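Local coordinates for YghZ aldo-keto reductase (Escherichia coli, PDB 3N6Q), which probably catalyses the NADPH-dependent reduction of aldehydes and ketones to alcohols, as a TIM-barrel member of the aldo-keto reductase family, at residues G67-P70 with G71-E74. Numbering follows the deposited sequence.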
ATOM      1  N   GLY B  67     -26.450  14.140  13.296  1.00 14.00           N
ATOM      2  CA  GLY B  67     -27.810  13.704  12.950  1.00 16.88           C
ATOM      3  C   GLY B  67     -28.825  14.656  13.541  1.00 15.44           C
ATOM      4  O   GLY B  67     -28.791  15.853  13.193  1.00 18.39           O
ATOM      5  N   PRO B  68     -29.673  14.180  14.488  1.00 18.76           N
ATOM      6  CA  PRO B  68     -29.693  12.818  15.038  1.00 17.13           C
ATOM      7  C   PRO B  68     -30.592  11.905  14.198  1.00 18.65           C
ATOM      8  O   PRO B  68     -31.401  12.394  13.432  1.00 18.60           O
ATOM      9  CB  PRO B  68     -30.319  13.020  16.421  1.00 18.91           C
ATOM     10  CG  PRO B  68     -31.310  14.150  16.206  1.00 19.70           C
ATOM     11  CD  PRO B  68     -30.638  15.061  15.189  1.00 18.33           C
ATOM     12  N   PRO B  69     -30.495  10.577  14.388  1.00 18.18           N
ATOM     13  CA  PRO B  69     -29.503   9.919  15.256  1.00 19.80           C
ATOM     14  C   PRO B  69     -28.074   9.876  14.641  1.00 17.74           C
ATOM     15  O   PRO B  69     -27.902  10.194  13.457  1.00 18.94           O
ATOM     16  CB  PRO B  69     -30.089   8.490  15.432  1.00 19.83           C
ATOM     17  CG  PRO B  69     -30.736   8.223  14.135  1.00 23.08           C
ATOM     18  CD  PRO B  69     -31.404   9.604  13.748  1.00 19.57           C
ATOM     19  N   PRO B  70     -27.078   9.385  15.402  1.00 20.14           N
ATOM     20  CA  PRO B  70     -25.700   9.374  14.886  1.00 18.52           C
ATOM     21  C   PRO B  70     -25.568   8.633  13.580  1.00 19.64           C
ATOM     22  O   PRO B  70     -26.163   7.542  13.406  1.00 16.72           O
ATOM     23  CB  PRO B  70     -24.943   8.635  15.977  1.00 19.74           C
ATOM     24  CG  PRO B  70     -25.634   9.186  17.224  1.00 24.38           C
ATOM     25  CD  PRO B  70     -27.093   9.119  16.858  1.00 18.86           C
ATOM     26  N   GLY B  71     -24.884   9.258  12.629  1.00 15.78           N
ATOM     27  CA  GLY B  71     -24.604   8.631  11.356  1.00 14.93           C
ATOM     28  C   GLY B  71     -25.649   9.008  10.326  1.00 13.31           C
ATOM     29  O   GLY B  71     -25.430   8.805   9.127  1.00 15.58           O
ATOM     30  N   SER B  72     -26.756   9.606  10.753  1.00 14.32           N
ATOM     31  CA  SER B  72     -27.857   9.810   9.769  1.00 16.87           C
ATOM     32  C   SER B  72     -27.537  10.950   8.817  1.00 15.81           C
ATOM     33  O   SER B  72     -27.986  10.946   7.682  1.00 14.63           O
ATOM     34  CB  SER B  72     -29.228  10.035  10.452  1.00 15.38           C
ATOM     35  OG  SER B  72     -29.230  11.144  11.356  1.00 18.24           O
ATOM     36  N   ALA B  73     -26.794  11.957   9.294  1.00 16.37           N
ATOM     37  CA  ALA B  73     -26.348  13.034   8.354  1.00 15.40           C
ATOM     38  C   ALA B  73     -25.482  12.481   7.240  1.00 14.46           C
ATOM     39  O   ALA B  73     -25.714  12.763   6.089  1.00 14.05           O
ATOM     40  CB  ALA B  73     -25.576  14.208   9.099  1.00 11.96           C
ATOM     41  N   GLU B  74     -24.544  11.596   7.554  1.00 12.48           N
ATOM     42  CA  GLU B  74     -23.765  10.964   6.505  1.00 11.38           C
ATOM     43  C   GLU B  74     -24.650  10.158   5.528  1.00 13.08           C
ATOM     44  O   GLU B  74     -24.379  10.162   4.332  1.00 15.41           O
ATOM     45  CB  GLU B  74     -22.780   9.989   7.163  1.00 11.55           C
ATOM     46  CG  GLU B  74     -21.496  10.821   7.637  1.00 11.39           C
ATOM     47  CD  GLU B  74     -20.531   9.944   8.380  1.00 17.78           C
ATOM     48  OE1 GLU B  74     -20.977   8.829   8.814  1.00 15.05           O
ATOM     49  OE2 GLU B  74     -19.336  10.337   8.530  1.00 15.52           O
TER
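Ser72 turns back on Pro69 and grips its carbonyl oxygen twice, a compact example of how a proline-rich loop is tied to the first turn of a helix. The backbone bond, Ser72 N to Pro69 O at 3.0 Å, closes a type II beta turn from Pro69 to Ser72, with Pro70 and Gly71 at its corners. This amide approaches tilted 22° from the carbonyl plane. The hydroxyl adds a second bond: Ser72 OG donates to Pro69 O at 2.7 Å, in the carbonyl plane and on a lone pair. With chi1 at 57°, OG has N on one flank and C on the other, which turns it into the concave side of the bend formed by Gly67, Pro68 and Pro69. There OG also meets Gly67 CA at 3.3 Å, where a side chain on Gly67 would collide with it.

Gly71, the N-cap of helix 72-84, has a positive phi of 94°; a CB would clash with Pro70 O, which is why glycine suits this corner. Pro70 CB lies 3.4 Å from Gly71 N, although its bond from CA points away. Cis peptide bonds precede Pro68 and Pro69. An alanine in place of Ser72 would probably leave Pro69 O with only the turn amide from this stretch, and the bend without the hydroxyl that fills it. Paired donors on one carbonyl thus tie the loop after strand 59-61 of the TIM barrel to the first residue of helix 72-84.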